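Local coordinates for D-threo-3-hydroxyaspartate dehydratase (Delftia, PDB 3WQC), which catalyses the pyridoxal-phosphate-dependent deamination of D-threo-3-hydroxyaspartate to oxaloacetate and ammonium, and also acts on D-serine and two L-hydroxyaspartates, at residues R32-M37 and A62-A67; R36-M41 and V46-H51; E200-G205 and T228-A233. One frame throughout, in Å; residues are numbered along the deposited sequence.

Interaction 1 (R32-M37 and A62-A67)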
loop_
_atom_site.group_PDB
_atom_site.type_symbol
_atom_site.label_atom_id
_atom_site.label_comp_id
_atom_site.label_asym_id
_atom_site.label_seq_id
_atom_site.Cartn_x
_atom_site.Cartn_y
_atom_site.Cartn_z
ATOM N N ARG B 32 -1.524 23.921 -11.242
ATOM C CA ARG B 32 -0.583 24.944 -10.655
ATOM C C ARG B 32 0.735 24.236 -10.396
ATOM O O ARG B 32 1.798 24.804 -10.610
ATOM C CB ARG B 32 -1.039 25.588 -9.316
ATOM C CG ARG B 32 -2.064 26.734 -9.504
ATOM C CD ARG B 32 -2.837 27.055 -8.233
ATOM N NE ARG B 32 -4.207 27.030 -8.758
ATOM C CZ ARG B 32 -5.290 26.545 -8.145
ATOM N NH1 ARG B 32 -5.214 26.077 -6.894
ATOM N NH2 ARG B 32 -6.444 26.501 -8.809
ATOM N N ASN B 33 0.711 23.009 -9.859
ATOM C CA ASN B 33 2.001 22.297 -9.561
ATOM C C ASN B 33 2.758 21.998 -10.855
ATOM O O ASN B 33 3.984 22.150 -10.883
ATOM C CB ASN B 33 1.636 20.970 -8.844
ATOM C CG ASN B 33 1.081 21.180 -7.441
ATOM O OD1 ASN B 33 1.235 22.265 -6.829
ATOM N ND2 ASN B 33 0.411 20.129 -6.897
ATOM N N ILE B 34 2.031 21.580 -11.884
ATOM C CA ILE B 34 2.610 21.238 -13.198
ATOM C C ILE B 34 3.305 22.495 -13.729
ATOM O O ILE B 34 4.465 22.460 -14.196
ATOM C CB ILE B 34 1.549 20.642 -14.175
ATOM C CG1 ILE B 34 1.243 19.234 -13.678
ATOM C CG2 ILE B 34 1.994 20.717 -15.624
ATOM C CD1 ILE B 34 0.131 18.545 -14.453
ATOM N N ALA B 35 2.586 23.607 -13.710
ATOM C CA ALA B 35 3.131 24.892 -14.282
ATOM C C ALA B 35 4.320 25.338 -13.500
ATOM O O ALA B 35 5.323 25.817 -14.076
ATOM C CB ALA B 35 2.084 25.958 -14.191
ATOM N N ARG B 36 4.250 25.245 -12.162
ATOM C CA ARG B 36 5.344 25.734 -11.334
ATOM C C ARG B 36 6.678 24.996 -11.694
ATOM O O ARG B 36 7.764 25.614 -11.823
ATOM C CB ARG B 36 5.072 25.606 -9.830
ATOM C CG ARG B 36 6.284 25.922 -8.889
ATOM C CD ARG B 36 5.915 25.690 -7.454
ATOM N NE ARG B 36 7.053 25.888 -6.565
ATOM C CZ ARG B 36 7.208 25.327 -5.345
ATOM N NH1 ARG B 36 6.221 24.616 -4.811
ATOM N NH2 ARG B 36 8.321 25.527 -4.621
ATOM N N MET B 37 6.608 23.679 -11.781
ATOM C CA MET B 37 7.822 22.916 -12.068
ATOM C C MET B 37 8.299 23.191 -13.452
ATOM O O MET B 37 9.526 23.392 -13.626
ATOM C CB MET B 37 7.543 21.395 -11.857
ATOM C CG MET B 37 8.806 20.515 -12.036
ATOM S SD MET B 37 10.111 20.819 -10.796
ATOM C CE MET B 37 9.418 20.015 -9.308
ATOM N N ALA B 62 -0.326 13.124 -19.457
ATOM C CA ALA B 62 -0.683 13.945 -20.623
ATOM C C ALA B 62 -0.656 15.411 -20.258
ATOM O O ALA B 62 -0.249 16.272 -21.034
ATOM C CB ALA B 62 -2.079 13.574 -21.187
ATOM N N ALA B 63 -1.131 15.772 -19.078
ATOM C CA ALA B 63 -1.092 17.160 -18.610
ATOM C C ALA B 63 0.337 17.637 -18.452
ATOM O O ALA B 63 0.684 18.790 -18.769
ATOM C CB ALA B 63 -1.863 17.358 -17.295
ATOM N N GLN B 64 1.192 16.806 -17.893
ATOM C CA GLN B 64 2.649 17.147 -17.792
ATOM C C GLN B 64 3.256 17.361 -19.195
ATOM O O GLN B 64 3.997 18.354 -19.384
ATOM C CB GLN B 64 3.381 16.034 -17.049
ATOM C CG GLN B 64 2.934 16.040 -15.529
ATOM C CD GLN B 64 3.419 14.840 -14.751
ATOM O OE1 GLN B 64 4.224 15.010 -13.752
ATOM N NE2 GLN B 64 2.941 13.675 -15.108
ATOM N N ARG B 65 2.912 16.503 -20.169
ATOM C CA ARG B 65 3.466 16.618 -21.548
ATOM C C ARG B 65 2.921 17.912 -22.185
ATOM O O ARG B 65 3.714 18.714 -22.764
ATOM C CB ARG B 65 3.084 15.425 -22.400
ATOM C CG ARG B 65 3.552 15.523 -23.872
ATOM C CD ARG B 65 3.237 14.187 -24.563
ATOM N NE ARG B 65 1.773 13.934 -24.701
ATOM C CZ ARG B 65 1.006 13.056 -23.977
ATOM N NH1 ARG B 65 -0.315 12.945 -24.243
ATOM N NH2 ARG B 65 1.555 12.280 -23.013
ATOM N N ALA B 66 1.619 18.187 -22.038
ATOM C CA ALA B 66 1.024 19.396 -22.600
ATOM C C ALA B 66 1.698 20.700 -22.100
ATOM O O ALA B 66 1.802 21.707 -22.861
ATOM C CB ALA B 66 -0.480 19.452 -22.360
ATOM N N ALA B 67 2.171 20.678 -20.864
ATOM C CA ALA B 67 2.799 21.830 -20.229
ATOM C C ALA B 67 4.237 22.072 -20.679
ATOM O O ALA B 67 4.779 23.136 -20.405
ATOM C CB ALA B 67 2.684 21.821 -18.713
#
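The backbone N of Ala67 is gripped by two carbonyls. It bonds to Ala63 O at 3.2 Å and more weakly to Gln64 O at 3.3 Å. These bonds close a turn at Ala63-Ala67. The turn offers Ile34 a seat made of the methyls of Ala63 and Ala67 and the CG of Gln64. Ile34 projects from helix 27-44 and makes every close contact from its side, with no hydrogen bond between the segments.

Its two branches do different work. With chi1 at -73°, CG1 lies beside the backbone N and CG2 falls anti to it. CG2 presses on Ala67. The distance from Ile34 CG2 to Ala67 CB is 3.4 Å, tighter than usual for two carbons. The longer branch runs on through CG1, and Ile34 CD1 reaches Ala63 CB at 3.7 Å. Ile34 CD1 also meets Gln64 CG at 3.9 Å. The two side chains cross at about a right angle. Gln64 meets Ile34 with its CG, not its amide. The amide lies farther along the extended chain, where NE2 makes a weak hydrogen bond to Val60 O. The small methyls of Ala63 and Ala67 let the branched side chain come close to the helix backbone. Ile34 CG2 is 3.9 Å from Ala63 O.

Next to Ile34, Asn33 faces another part of the protein, and its ND2 bonds to Val249 O and Asp265 O. The contact is plain apolar packing between two successive helices around the parallel strands of the alanine racemase-type, TIM-barrel-like domain.

Interaction 2 (R36-M41 and V46-H51). With PLP (pyridoxal-5'-phosphate), chain J.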
loop_
_atom_site.group_PDB
_atom_site.type_symbol
_atom_site.label_atom_id
_atom_site.label_comp_id
_atom_site.label_asym_id
_atom_site.label_seq_id
_atom_site.Cartn_x
_atom_site.Cartn_y
_atom_site.Cartn_z
ATOM N N ARG B 36 4.250 25.245 -12.162
ATOM C CA ARG B 36 5.344 25.734 -11.334
ATOM C C ARG B 36 6.678 24.996 -11.694
ATOM O O ARG B 36 7.764 25.614 -11.823
ATOM C CB ARG B 36 5.072 25.606 -9.830
ATOM C CG ARG B 36 6.284 25.922 -8.889
ATOM C CD ARG B 36 5.915 25.690 -7.454
ATOM N NE ARG B 36 7.053 25.888 -6.565
ATOM C CZ ARG B 36 7.208 25.327 -5.345
ATOM N NH1 ARG B 36 6.221 24.616 -4.811
ATOM N NH2 ARG B 36 8.321 25.527 -4.621
ATOM N N MET B 37 6.608 23.679 -11.781
ATOM C CA MET B 37 7.822 22.916 -12.068
ATOM C C MET B 37 8.299 23.191 -13.452
ATOM O O MET B 37 9.526 23.392 -13.626
ATOM C CB MET B 37 7.543 21.395 -11.857
ATOM C CG MET B 37 8.806 20.515 -12.036
ATOM S SD MET B 37 10.111 20.819 -10.796
ATOM C CE MET B 37 9.418 20.015 -9.308
ATOM N N GLN B 38 7.429 23.156 -14.457
ATOM C CA GLN B 38 7.863 23.342 -15.837
ATOM C C GLN B 38 8.474 24.740 -15.957
ATOM O O GLN B 38 9.511 24.925 -16.642
ATOM C CB GLN B 38 6.734 23.199 -16.864
ATOM C CG GLN B 38 7.206 23.214 -18.333
ATOM C CD GLN B 38 8.161 22.053 -18.662
ATOM O OE1 GLN B 38 7.801 20.886 -18.514
ATOM N NE2 GLN B 38 9.404 22.355 -19.159
ATOM N N GLN B 39 7.842 25.771 -15.349
ATOM C CA GLN B 39 8.395 27.128 -15.468
ATOM C C GLN B 39 9.811 27.188 -14.838
ATOM O O GLN B 39 10.698 27.919 -15.307
ATOM C CB GLN B 39 7.461 28.149 -14.761
ATOM C CG GLN B 39 6.205 28.281 -15.598
ATOM C CD GLN B 39 5.050 28.986 -14.924
ATOM O OE1 GLN B 39 5.159 29.501 -13.768
ATOM N NE2 GLN B 39 3.894 29.031 -15.648
ATOM N N ARG B 40 10.015 26.516 -13.718
ATOM C CA ARG B 40 11.306 26.555 -13.059
ATOM C C ARG B 40 12.363 25.917 -13.952
ATOM O O ARG B 40 13.504 26.454 -14.103
ATOM C CB ARG B 40 11.289 25.904 -11.661
ATOM C CG ARG B 40 12.659 26.030 -11.077
ATOM C CD ARG B 40 12.641 25.691 -9.657
ATOM N NE ARG B 40 13.502 26.604 -8.970
ATOM C CZ ARG B 40 14.815 26.475 -8.756
ATOM N NH1 ARG B 40 15.331 27.519 -8.073
ATOM N NH2 ARG B 40 15.589 25.369 -9.173
ATOM N N MET B 41 12.017 24.788 -14.561
ATOM C CA MET B 41 12.984 24.138 -15.479
ATOM C C MET B 41 13.277 24.967 -16.737
ATOM O O MET B 41 14.433 25.083 -17.154
ATOM C CB MET B 41 12.553 22.743 -15.851
ATOM C CG MET B 41 12.362 21.843 -14.602
ATOM S SD MET B 41 13.870 21.748 -13.602
ATOM C CE MET B 41 13.542 22.748 -12.190
ATOM N N VAL B 46 16.733 23.705 -18.700
ATOM C CA VAL B 46 16.867 22.278 -18.764
ATOM C C VAL B 46 15.530 21.636 -19.172
ATOM O O VAL B 46 14.415 22.252 -18.915
ATOM C CB VAL B 46 17.408 21.659 -17.441
ATOM C CG1 VAL B 46 18.748 22.301 -17.139
ATOM C CG2 VAL B 46 16.447 21.895 -16.248
ATOM N N ARG B 47 15.558 20.408 -19.674
ATOM C CA ARG B 47 14.342 19.641 -19.968
ATOM C C ARG B 47 13.797 19.132 -18.610
ATOM O O ARG B 47 14.558 18.936 -17.615
ATOM C CB ARG B 47 14.645 18.456 -20.836
ATOM C CG ARG B 47 15.066 18.950 -22.202
ATOM C CD ARG B 47 14.920 17.827 -23.156
ATOM N NE ARG B 47 16.011 16.899 -23.114
ATOM C CZ ARG B 47 17.132 17.063 -23.852
ATOM N NH1 ARG B 47 17.261 18.154 -24.572
ATOM N NH2 ARG B 47 18.149 16.183 -23.841
ATOM N N LEU B 48 12.473 18.919 -18.582
ATOM C CA LEU B 48 11.848 18.222 -17.407
ATOM C C LEU B 48 11.358 16.911 -17.928
ATOM O O LEU B 48 10.598 16.819 -18.907
ATOM C CB LEU B 48 10.581 19.031 -16.932
ATOM C CG LEU B 48 9.831 18.370 -15.797
ATOM C CD1 LEU B 48 10.648 18.182 -14.527
ATOM C CD2 LEU B 48 8.570 19.161 -15.445
ATOM N N ARG B 49 11.856 15.821 -17.281
ATOM C CA ARG B 49 11.441 14.423 -17.651
ATOM C C ARG B 49 10.714 13.922 -16.386
ATOM O O ARG B 49 11.323 13.340 -15.440
ATOM C CB ARG B 49 12.672 13.536 -17.896
ATOM C CG ARG B 49 12.230 12.126 -18.333
ATOM C CD ARG B 49 13.416 11.112 -18.294
ATOM N NE ARG B 49 14.316 11.354 -19.426
ATOM C CZ ARG B 49 14.101 10.956 -20.674
ATOM N NH1 ARG B 49 13.023 10.173 -20.955
ATOM N NH2 ARG B 49 14.971 11.312 -21.659
ATOM N N PRO B 50 9.380 14.132 -16.314
ATOM C CA PRO B 50 8.634 13.807 -15.075
ATOM C C PRO B 50 8.722 12.313 -14.806
ATOM O O PRO B 50 8.686 11.455 -15.726
ATOM C CB PRO B 50 7.171 14.216 -15.412
ATOM C CG PRO B 50 7.093 14.358 -16.923
ATOM C CD PRO B 50 8.550 14.711 -17.380
ATOM N N HIS B 51 8.751 12.029 -13.527
ATOM C CA HIS B 51 8.697 10.605 -13.072
ATOM C C HIS B 51 7.261 10.225 -12.811
ATOM O O HIS B 51 6.640 10.763 -11.890
ATOM C CB HIS B 51 9.574 10.433 -11.797
ATOM C CG HIS B 51 10.034 9.017 -11.706
ATOM N ND1 HIS B 51 9.153 7.940 -11.883
ATOM C CD2 HIS B 51 11.318 8.464 -11.508
ATOM C CE1 HIS B 51 9.858 6.797 -11.864
ATOM N NE2 HIS B 51 11.172 7.117 -11.577
HETATM N N1 PLP J . 14.522 9.870 -10.122
HETATM C C2 PLP J . 14.499 8.611 -9.639
HETATM C C2A PLP J . 15.561 7.612 -10.038
HETATM C C3 PLP J . 13.432 8.229 -8.746
HETATM O O3 PLP J . 13.398 6.985 -8.294
HETATM C C4 PLP J . 12.455 9.227 -8.395
HETATM C C4A PLP J . 11.375 8.847 -7.545
HETATM C C5 PLP J . 12.562 10.534 -8.957
HETATM C C6 PLP J . 13.666 10.833 -9.768
HETATM C C5A PLP J . 11.567 11.615 -8.615
HETATM O O4P PLP J . 11.738 11.989 -7.171
HETATM P P PLP J . 10.543 12.812 -6.491
HETATM O O1P PLP J . 10.265 13.894 -7.466
HETATM O O2P PLP J . 11.160 13.315 -5.233
HETATM O O3P PLP J . 9.367 11.938 -6.335
HETATM O O HOH W 1 10.995 19.852 -20.951
#
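Leu48 enters a hollow on helix 27-44 formed by Met37, Gln38 and Met41. The arrangement is a helix-turn-strand unit of the alanine racemase-like barrel: the chain leaves the helix, turns back and starts strand 47-48. This strand pairs in parallel with strand 242-243.

Leu48 is the bump. Its CG stands anti to the backbone N (chi1 177°), which carries the forked end out to the helix. One prong, Leu48 CD2, sits 3.7 Å from Met37 CG. The same methyl is 3.6 Å from Gln38 OE1, which covers it from another side. The other prong, CD1, packs against Met37 CG and Met41 CG. Met37 and Leu48 cross at about a right angle, with both leucine methyls against Met37 CG.

Met41 is bent at chi2 and chi3. The bend lays its sulfur beside Val46, with Met41 SD 3.7 Å from Val46 CG2. Val243 also touches both side chains. The backbones are joined at the turn by one bond, from Val46 N to Met41 O at 3.1 Å. Its N-H...O angle is 163°.

Gln38 NE2 has its stronger partner in Asp42 OD1. It also makes a weak bond to a water that accepts the N-H of Leu48 at 2.9 Å between the water oxygen and Leu48 N. Beyond Leu48 the chain leads to the cofactor pocket. There the His51 ring lies obliquely to the pyridine ring, and His51 ND1 bonds to Lys53 N. His51 CD2 comes within 3.4 Å of PLP C4.

Interaction 3 (E200-G205 and T228-A233). With PLP (pyridoxal-5'-phosphate), chain J.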
loop_
_atom_site.group_PDB
_atom_site.type_symbol
_atom_site.label_atom_id
_atom_site.label_comp_id
_atom_site.label_asym_id
_atom_site.label_seq_id
_atom_site.Cartn_x
_atom_site.Cartn_y
_atom_site.Cartn_z
ATOM N N GLU B 200 23.187 21.466 -5.240
ATOM C CA GLU B 200 24.545 21.764 -5.858
ATOM C C GLU B 200 25.465 20.504 -5.806
ATOM O O GLU B 200 26.158 20.219 -6.809
ATOM C CB GLU B 200 25.198 22.946 -5.176
ATOM C CG GLU B 200 26.637 23.174 -5.652
ATOM C CD GLU B 200 26.830 23.432 -7.122
ATOM O OE1 GLU B 200 28.013 23.247 -7.538
ATOM O OE2 GLU B 200 25.882 23.755 -7.903
ATOM N N ARG B 201 25.461 19.743 -4.711
ATOM C CA ARG B 201 26.274 18.490 -4.620
ATOM C C ARG B 201 25.769 17.494 -5.683
ATOM O O ARG B 201 26.576 16.792 -6.344
ATOM C CB ARG B 201 26.137 17.856 -3.230
ATOM C CG ARG B 201 26.811 16.564 -2.905
ATOM C CD ARG B 201 26.669 16.240 -1.359
ATOM N NE ARG B 201 26.990 14.864 -1.164
ATOM C CZ ARG B 201 28.213 14.434 -0.911
ATOM N NH1 ARG B 201 29.212 15.315 -0.747
ATOM N NH2 ARG B 201 28.426 13.144 -0.745
ATOM N N GLU B 202 24.442 17.380 -5.853
ATOM C CA GLU B 202 23.865 16.425 -6.841
ATOM C C GLU B 202 24.292 16.847 -8.278
ATOM O O GLU B 202 24.764 16.030 -9.082
ATOM C CB GLU B 202 22.322 16.498 -6.680
ATOM C CG GLU B 202 21.611 15.510 -7.598
ATOM C CD GLU B 202 20.072 15.609 -7.585
ATOM O OE1 GLU B 202 19.501 16.730 -7.412
ATOM O OE2 GLU B 202 19.407 14.550 -7.841
ATOM N N ARG B 203 24.166 18.171 -8.593
ATOM C CA ARG B 203 24.552 18.681 -9.913
ATOM C C ARG B 203 26.029 18.425 -10.096
ATOM O O ARG B 203 26.465 17.912 -11.148
ATOM C CB ARG B 203 24.278 20.227 -10.027
ATOM C CG ARG B 203 24.557 20.820 -11.386
ATOM C CD ARG B 203 24.885 22.311 -11.272
ATOM N NE ARG B 203 26.183 22.544 -10.536
ATOM C CZ ARG B 203 27.414 22.293 -11.055
ATOM N NH1 ARG B 203 27.599 21.985 -12.349
ATOM N NH2 ARG B 203 28.471 22.500 -10.244
ATOM N N ALA B 204 26.829 18.878 -9.130
ATOM C CA ALA B 204 28.329 18.808 -9.276
ATOM C C ALA B 204 28.801 17.375 -9.434
ATOM O O ALA B 204 29.661 17.078 -10.288
ATOM C CB ALA B 204 29.021 19.456 -8.061
ATOM N N GLY B 205 28.205 16.440 -8.684
ATOM C CA GLY B 205 28.655 15.051 -8.755
ATOM C C GLY B 205 28.227 14.412 -10.082
ATOM O O GLY B 205 29.030 13.662 -10.668
ATOM N N THR B 228 12.192 15.912 -6.251
ATOM C CA THR B 228 11.347 17.108 -6.246
ATOM C C THR B 228 12.033 18.198 -5.383
ATOM O O THR B 228 12.073 19.349 -5.804
ATOM C CB THR B 228 9.889 16.745 -5.798
ATOM O OG1 THR B 228 9.242 16.250 -6.965
ATOM C CG2 THR B 228 9.154 18.047 -5.344
ATOM N N PRO B 229 12.496 17.862 -4.154
ATOM C CA PRO B 229 13.063 18.997 -3.341
ATOM C C PRO B 229 14.279 19.669 -4.031
ATOM O O PRO B 229 14.419 20.894 -3.955
ATOM C CB PRO B 229 13.449 18.314 -2.039
ATOM C CG PRO B 229 12.485 17.075 -1.966
ATOM C CD PRO B 229 12.388 16.604 -3.384
ATOM N N THR B 230 15.203 18.865 -4.597
ATOM C CA THR B 230 16.405 19.494 -5.217
ATOM C C THR B 230 16.035 20.143 -6.528
ATOM O O THR B 230 16.652 21.143 -6.897
ATOM C CB THR B 230 17.564 18.513 -5.448
ATOM O OG1 THR B 230 17.086 17.336 -6.149
ATOM C CG2 THR B 230 18.127 18.085 -4.085
ATOM N N ALA B 231 15.024 19.632 -7.249
ATOM C CA ALA B 231 14.579 20.357 -8.484
ATOM C C ALA B 231 14.139 21.785 -8.163
ATOM O O ALA B 231 14.399 22.739 -8.914
ATOM C CB ALA B 231 13.470 19.639 -9.238
ATOM N N LEU B 232 13.396 21.899 -7.055
ATOM C CA LEU B 232 12.836 23.191 -6.635
ATOM C C LEU B 232 13.829 24.116 -5.943
ATOM O O LEU B 232 13.622 25.342 -5.871
ATOM C CB LEU B 232 11.612 22.974 -5.762
ATOM C CG LEU B 232 10.427 22.346 -6.567
ATOM C CD1 LEU B 232 9.293 21.903 -5.590
ATOM C CD2 LEU B 232 9.897 23.244 -7.698
ATOM N N ALA B 233 14.946 23.542 -5.494
ATOM C CA ALA B 233 15.917 24.301 -4.692
ATOM C C ALA B 233 17.195 24.656 -5.474
ATOM O O ALA B 233 17.934 25.553 -4.991
ATOM C CB ALA B 233 16.244 23.569 -3.398
HETATM N N1 PLP J . 14.522 9.870 -10.122
HETATM C C2 PLP J . 14.499 8.611 -9.639
HETATM C C2A PLP J . 15.561 7.612 -10.038
HETATM C C3 PLP J . 13.432 8.229 -8.746
HETATM O O3 PLP J . 13.398 6.985 -8.294
HETATM C C4 PLP J . 12.455 9.227 -8.395
HETATM C C4A PLP J . 11.375 8.847 -7.545
HETATM C C5 PLP J . 12.562 10.534 -8.957
HETATM C C6 PLP J . 13.666 10.833 -9.768
HETATM C C5A PLP J . 11.567 11.615 -8.615
HETATM O O4P PLP J . 11.738 11.989 -7.171
HETATM P P PLP J . 10.543 12.812 -6.491
HETATM O O1P PLP J . 10.265 13.894 -7.466
HETATM O O2P PLP J . 11.160 13.315 -5.233
HETATM O O3P PLP J . 9.367 11.938 -6.335
#
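Glu202 reaches from helix 192-215 to Thr230 and lays its carboxylate against the threonine hydroxyl and CB. Thr230 OG1 gives a hydrogen bond to Glu202 OE1 at 2.8 Å. The hydroxyl arrives on the syn side of OE1, 28° out of the carboxylate plane. The Glu202 chain is extended, with CG anti to the backbone N (chi1 -177°). It spans the gap to Thr230: the CA atoms of Glu202 and Thr230, the nearest pair of the two segments, are 8.2 Å apart. Thr230 holds OG1 between its backbone N and carbonyl carbon, turned to the glutamate.

The other carboxylate oxygen, Glu202 OE2, takes the N-H of Ala183 and, weakly, that of Gly226. One buried side chain thus ties the helix to two loops at the ends of barrel strands.

Helix 228-233 starts at the cofactor. Thr228 N bonds to PLP O2P at 3.0 Å, almost perfectly straight at 179°. Thr228 OG1 gives a short bond of 2.6 Å to PLP O1P, while Tyr248 N bonds to the same hydroxyl.

On another side of helix 192-215, Arg203 grips Glu200 side-on. Arg203 NH2 meets Glu200 OE1 at 2.8 Å, and Arg203 NE meets Glu200 OE2 at 2.9 Å. Arg236 makes a second salt bridge to OE1.

The N-terminal end of helix 228-233 sets Thr228 N on the phosphate, and its dipole probably adds some stabilisation. The hydrogen bonds on Glu202 would likewise favour its ionised form despite burial.

How the interactions relate
From the N terminus, helix 27-44 comes first and serves two contacts. Interaction 2 closes a very short loop, from this helix to strand 47-48. Interaction 1 starts one turn earlier and closes a longer loop, to helix 58-66, so the loop of interaction 2 lies within it. They share Arg36 and Met37. Interaction 3 follows in series and closes the excursion from helix 192-215 through strand 222-225 to helix 228-233. It meets the others in space: Met37 CE packs on Leu232 CD2, and Arg40 NH2 bonds weakly to Ala231 O. Helix 27-44 thus joins early and late parts of the barrel, while interactions 2 and 3 both reach the cofactor.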